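Local coordinates for multidrug resistance protein (Vibrio cholerae, PDB 1YC9) that forms the outer membrane channel of a multidrug efflux system, a trimeric outer membrane factor that could be involved in resistance to several toxic compounds, at residues Ala219-Val224 against Pro228-Ser233; Arg266-Ala271 against Glu335-Glu340. The protein carries 1 engineered substitution. All coordinates share one frame; numbering follows the deposited sequence.

Interaction 1 and interaction 2 lie on opposite sides of the chain's centre, with their centres 41 Å apart and nearest atoms about 22 Å apart. Interaction 1 is buried: the end of helix 189-223 receives the short turn 228-233 that follows it, by contact of small carbon groups and without a hydrogen bond. Interaction 2 is a surface contact between helix 260-281 and the much longer helix 326-391, bridged by a water, with an aromatic ring edge near a backbone oxygen. The two share no element, although helix 189-223 is followed directly in the chain by helix 260-281. Both pair arginines with acids, R230 with E41 in the first, R268 with E135/E128 and R337 with E340 in the second.

Interaction 1. Residues Ala219-Val224 against Pro228-Ser233; sequences ALAALV and PDRAAS
The methyl of A221 points toward the turn 228-233 and meets it over a small patch, its CB lying 3.9 Å from the backbone N of A231. CB of A231 and CB of R230 each lie 4.0 Å from A221 CB. The alpha carbons of A221 and A231 are 5.2 Å apart, a separation that leaves room for little more than these methyl and methylene groups. Only three residues separate the two segments. In this outer membrane factor the chain thus folds back on the last turn of helix 189-223, which belongs to the long helical barrel, and the irregular helical turn at 228-232 lies against it. R230 sets CG anti to its backbone N (chi1 180°) and bends at chi2, a course that carries the chain alongside V224, where CG lies 4.3 Å from V224 CG2. Its guanidinium reaches helix 33-44, where NH1 makes a salt bridge with E41. V224, the first residue past the helix, also touches L38 and A42 of that helix. P228 packs on A357 of a neighbouring subunit, and its CA lies 4.4 Å from A221 CB.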
loop_
_atom_site.group_PDB
_atom_site.type_symbol
_atom_site.label_atom_id
_atom_site.label_comp_id
_atom_site.label_asym_id
_atom_site.label_seq_id
_atom_site.Cartn_x
_atom_site.Cartn_y
_atom_site.Cartn_z
ATOM N N ALA A 219 -7.416 -9.088 18.607
ATOM C CA ALA A 219 -6.566 -8.174 17.853
ATOM C C ALA A 219 -5.371 -7.732 18.717
ATOM O O ALA A 219 -4.227 -7.632 18.227
ATOM C CB ALA A 219 -7.345 -6.974 17.347
ATOM N N LEU A 220 -5.666 -7.443 19.973
ATOM C CA LEU A 220 -4.627 -7.113 20.964
ATOM C C LEU A 220 -3.611 -8.237 21.121
ATOM O O LEU A 220 -2.413 -7.993 21.100
ATOM C CB LEU A 220 -5.224 -6.740 22.304
ATOM C CG LEU A 220 -5.838 -5.350 22.440
ATOM C CD1 LEU A 220 -6.825 -5.188 23.639
ATOM C CD2 LEU A 220 -4.721 -4.259 22.537
ATOM N N ALA A 221 -4.065 -9.482 21.201
ATOM C CA ALA A 221 -3.167 -10.606 21.257
ATOM C C ALA A 221 -2.227 -10.612 20.047
ATOM O O ALA A 221 -1.016 -10.778 20.209
ATOM C CB ALA A 221 -3.937 -11.915 21.318
ATOM N N ALA A 222 -2.782 -10.428 18.845
ATOM C CA ALA A 222 -1.986 -10.409 17.625
ATOM C C ALA A 222 -0.995 -9.223 17.614
ATOM O O ALA A 222 0.184 -9.371 17.196
ATOM C CB ALA A 222 -2.894 -10.354 16.385
ATOM N N LEU A 223 -1.448 -8.092 18.111
ATOM C CA LEU A 223 -0.627 -6.865 18.128
ATOM C C LEU A 223 0.595 -7.019 19.003
ATOM O O LEU A 223 1.605 -6.357 18.715
ATOM C CB LEU A 223 -1.402 -5.606 18.542
ATOM C CG LEU A 223 -2.344 -5.088 17.464
ATOM C CD1 LEU A 223 -3.333 -4.093 18.034
ATOM C CD2 LEU A 223 -1.598 -4.416 16.319
ATOM N N VAL A 224 0.529 -7.891 20.011
ATOM C CA VAL A 224 1.662 -8.133 20.864
ATOM C C VAL A 224 2.404 -9.409 20.457
ATOM O O VAL A 224 3.259 -9.891 21.196
ATOM C CB VAL A 224 1.322 -8.053 22.382
ATOM C CG1 VAL A 224 0.554 -6.779 22.655
ATOM C CG2 VAL A 224 0.526 -9.239 22.849
ATOM N N PRO A 228 -3.920 -16.478 19.971
ATOM C CA PRO A 228 -5.169 -16.129 20.639
ATOM C C PRO A 228 -5.388 -16.592 22.069
ATOM O O PRO A 228 -6.358 -16.097 22.648
ATOM C CB PRO A 228 -6.226 -16.675 19.676
ATOM C CG PRO A 228 -5.568 -17.755 18.950
ATOM C CD PRO A 228 -4.139 -17.348 18.809
ATOM N N ASP A 229 -4.527 -17.436 22.661
ATOM C CA ASP A 229 -4.541 -17.731 24.113
ATOM C C ASP A 229 -4.176 -16.552 25.033
ATOM O O ASP A 229 -4.571 -16.501 26.199
ATOM C CB ASP A 229 -3.530 -18.842 24.434
ATOM C CG ASP A 229 -4.107 -20.236 24.255
ATOM O OD1 ASP A 229 -4.776 -20.489 23.224
ATOM O OD2 ASP A 229 -3.930 -21.142 25.099
ATOM N N ARG A 230 -3.357 -15.642 24.538
ATOM C CA ARG A 230 -3.106 -14.395 25.226
ATOM C C ARG A 230 -4.379 -13.557 25.399
ATOM O O ARG A 230 -4.487 -12.736 26.339
ATOM C CB ARG A 230 -2.051 -13.588 24.455
ATOM C CG ARG A 230 -1.687 -12.264 25.051
ATOM C CD ARG A 230 -1.092 -12.416 26.464
ATOM N NE ARG A 230 -0.727 -11.174 27.110
ATOM C CZ ARG A 230 -1.520 -10.442 27.872
ATOM N NH1 ARG A 230 -1.029 -9.360 28.460
ATOM N NH2 ARG A 230 -2.792 -10.765 28.054
ATOM N N ALA A 231 -5.307 -13.697 24.469
ATOM C CA ALA A 231 -6.535 -12.913 24.518
ATOM C C ALA A 231 -7.425 -13.302 25.721
ATOM O O ALA A 231 -8.197 -12.468 26.230
ATOM C CB ALA A 231 -7.294 -13.072 23.213
ATOM N N ALA A 232 -7.256 -14.547 26.186
ATOM C CA ALA A 232 -8.083 -15.149 27.246
ATOM C C ALA A 232 -7.828 -14.546 28.584
ATOM O O ALA A 232 -8.661 -14.647 29.488
ATOM C CB ALA A 232 -7.831 -16.669 27.324
ATOM N N SER A 233 -6.676 -13.921 28.736
ATOM C CA SER A 233 -6.330 -13.299 29.991
ATOM C C SER A 233 -6.457 -11.782 29.897
ATOM O O SER A 233 -6.075 -11.076 30.802
ATOM C CB SER A 233 -4.935 -13.740 30.426
ATOM O OG SER A 233 -3.948 -13.256 29.542
#

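Interaction 2. Residues Arg266-Ala271 against Glu335-Glu340; sequences RWRAEA and EARYQE
A lateral contact at the protein surface joins A269 on helix 260-281 to Y338 on the much longer helix 326-391, with R268 and R337 beside them. Y338 turns the edge of its ring to the first helix: CD2 is 3.6 Å and CE2 3.7 Å from the carbonyl oxygen of A269, which lies near the ring plane. Ring C-H groups therefore face the oxygen, a weakly favourable approach; with chi1 at 175° the ring extends away from the backbone N, which brings its edge up to A269. The A269 and Y338 alpha carbons are 6.2 Å apart, close for neighbouring helices. Helix 260-281 leads into strand 286-298 and helix 326-391 follows strand 309-322, so the contact lies in the helical part of the trimer near the four strands this chain gives to the membrane beta-barrel, the architecture of the TolC-like outer membrane factors. On the other flank a water joins the segments, donating to R268 O at 2.7 Å and accepting from R337 NH2 at 2.9 Å. The same NH2 rests 4.1 Å from R268 CB. R337 is held on its own helix by a salt bridge from NH1 to E340 OE1 (2.8 Å), reached from above the carboxylate plane, with Q344 as a further partner of NH1. R268 sends its guanidinium to E135 and E128 of helix 117-183, which probably offsets the nearness of the two like charges. E335, one turn before Q339, makes a salt bridge with K57 of a neighbouring subunit.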
loop_
_atom_site.group_PDB
_atom_site.type_symbol
_atom_site.label_atom_id
_atom_site.label_comp_id
_atom_site.label_asym_id
_atom_site.label_seq_id
_atom_site.Cartn_x
_atom_site.Cartn_y
_atom_site.Cartn_z
ATOM N N ARG A 266 14.595 14.152 6.529
ATOM C CA ARG A 266 15.730 15.068 6.516
ATOM C C ARG A 266 17.004 14.373 6.039
ATOM O O ARG A 266 17.648 14.818 5.090
ATOM C CB ARG A 266 15.949 15.671 7.906
ATOM C CG ARG A 266 17.129 16.624 7.990
ATOM C CD ARG A 266 16.849 17.891 8.782
ATOM N N TRP A 267 17.358 13.281 6.708
ATOM C CA TRP A 267 18.585 12.580 6.440
ATOM C C TRP A 267 18.566 11.984 5.004
ATOM O O TRP A 267 19.603 11.879 4.378
ATOM C CB TRP A 267 18.793 11.448 7.457
ATOM C CG TRP A 267 19.335 11.922 8.713
ATOM C CD1 TRP A 267 18.722 11.916 9.931
ATOM C CD2 TRP A 267 20.619 12.520 8.907
ATOM N NE1 TRP A 267 19.552 12.469 10.880
ATOM C CE2 TRP A 267 20.727 12.848 10.282
ATOM C CE3 TRP A 267 21.699 12.784 8.067
ATOM C CZ2 TRP A 267 21.892 13.397 10.834
ATOM C CZ3 TRP A 267 22.874 13.340 8.619
ATOM C CH2 TRP A 267 22.937 13.660 9.986
ATOM N N ARG A 268 17.407 11.594 4.518
ATOM C CA ARG A 268 17.323 10.987 3.198
ATOM C C ARG A 268 17.523 12.041 2.135
ATOM O O ARG A 268 18.175 11.763 1.092
ATOM C CB ARG A 268 16.037 10.246 3.006
ATOM C CG ARG A 268 16.024 8.940 3.744
ATOM C CD ARG A 268 15.226 7.896 3.106
ATOM N NE ARG A 268 15.560 6.669 3.813
ATOM C CZ ARG A 268 14.838 6.145 4.769
ATOM N NH1 ARG A 268 15.265 5.017 5.362
ATOM N NH2 ARG A 268 13.694 6.736 5.152
ATOM N N ALA A 269 17.062 13.246 2.417
ATOM C CA ALA A 269 17.339 14.393 1.539
ATOM C C ALA A 269 18.849 14.759 1.528
ATOM O O ALA A 269 19.451 14.985 0.489
ATOM C CB ALA A 269 16.472 15.573 1.881
ATOM N N GLU A 270 19.505 14.705 2.705
ATOM C CA GLU A 270 20.963 14.778 2.747
ATOM C C GLU A 270 21.694 13.713 1.913
ATOM O O GLU A 270 22.626 14.037 1.206
ATOM C CB GLU A 270 21.475 14.720 4.200
ATOM C CG GLU A 270 22.972 15.027 4.285
ATOM C CD GLU A 270 23.336 16.319 3.586
ATOM O OE1 GLU A 270 22.721 17.329 3.978
ATOM O OE2 GLU A 270 24.187 16.313 2.634
ATOM N N ALA A 271 21.257 12.460 2.016
ATOM C CA ALA A 271 21.833 11.351 1.285
ATOM C C ALA A 271 21.705 11.597 -0.220
ATOM O O ALA A 271 22.699 11.504 -0.959
ATOM C CB ALA A 271 21.127 10.077 1.664
ATOM N N GLU A 335 19.757 14.411 -9.606
ATOM C CA GLU A 335 19.099 15.676 -9.245
ATOM C C GLU A 335 17.642 15.438 -8.966
ATOM O O GLU A 335 17.120 15.970 -8.029
ATOM C CB GLU A 335 19.221 16.763 -10.334
ATOM C CG GLU A 335 20.627 17.249 -10.568
ATOM C CD GLU A 335 20.768 18.106 -11.818
ATOM O OE1 GLU A 335 21.902 18.618 -12.067
ATOM O OE2 GLU A 335 19.745 18.247 -12.568
ATOM N N ALA A 336 16.985 14.634 -9.796
ATOM C CA ALA A 336 15.597 14.284 -9.637
ATOM C C ALA A 336 15.338 13.577 -8.293
ATOM O O ALA A 336 14.356 13.855 -7.624
ATOM C CB ALA A 336 15.169 13.424 -10.727
ATOM N N ARG A 337 16.213 12.668 -7.932
ATOM C CA ARG A 337 16.061 11.981 -6.657
ATOM C C ARG A 337 16.190 12.996 -5.512
ATOM O O ARG A 337 15.409 12.909 -4.552
ATOM C CB ARG A 337 17.069 10.833 -6.511
ATOM C CG ARG A 337 17.133 10.251 -5.122
ATOM C CD ARG A 337 15.804 9.677 -4.584
ATOM N NE ARG A 337 15.890 9.426 -3.140
ATOM C CZ ARG A 337 14.906 9.630 -2.233
ATOM N NH1 ARG A 337 13.668 9.994 -2.587
ATOM N NH2 ARG A 337 15.147 9.334 -0.938
ATOM N N TYR A 338 17.127 13.937 -5.607
ATOM C CA TYR A 338 17.244 14.994 -4.582
ATOM C C TYR A 338 15.987 15.811 -4.453
ATOM O O TYR A 338 15.494 16.083 -3.362
ATOM C CB TYR A 338 18.420 15.898 -4.851
ATOM C CG TYR A 338 18.508 17.036 -3.905
ATOM C CD1 TYR A 338 18.311 18.320 -4.333
ATOM C CD2 TYR A 338 18.771 16.818 -2.545
ATOM C CE1 TYR A 338 18.370 19.374 -3.479
ATOM C CE2 TYR A 338 18.812 17.877 -1.674
ATOM C CZ TYR A 338 18.626 19.153 -2.137
ATOM O OH TYR A 338 18.678 20.227 -1.275
ATOM N N GLN A 339 15.454 16.223 -5.598
ATOM C CA GLN A 339 14.241 17.010 -5.628
ATOM C C GLN A 339 13.065 16.248 -5.028
ATOM O O GLN A 339 12.273 16.835 -4.277
ATOM C CB GLN A 339 13.977 17.464 -7.082
ATOM C CG GLN A 339 14.971 18.493 -7.538
ATOM C CD GLN A 339 14.820 18.882 -9.023
ATOM O OE1 GLN A 339 14.117 19.842 -9.353
ATOM N NE2 GLN A 339 15.521 18.204 -9.874
ATOM N N GLU A 340 12.944 14.964 -5.351
ATOM C CA GLU A 340 11.956 14.107 -4.801
ATOM C C GLU A 340 12.104 14.032 -3.275
ATOM O O GLU A 340 11.116 14.144 -2.544
ATOM C CB GLU A 340 12.096 12.729 -5.355
ATOM C CG GLU A 340 11.085 11.766 -4.801
ATOM C CD GLU A 340 11.311 10.373 -5.271
ATOM O OE1 GLU A 340 12.467 9.866 -5.143
ATOM O OE2 GLU A 340 10.341 9.788 -5.751
HETATM O O HOH W 1 17.886 9.265 0.063
#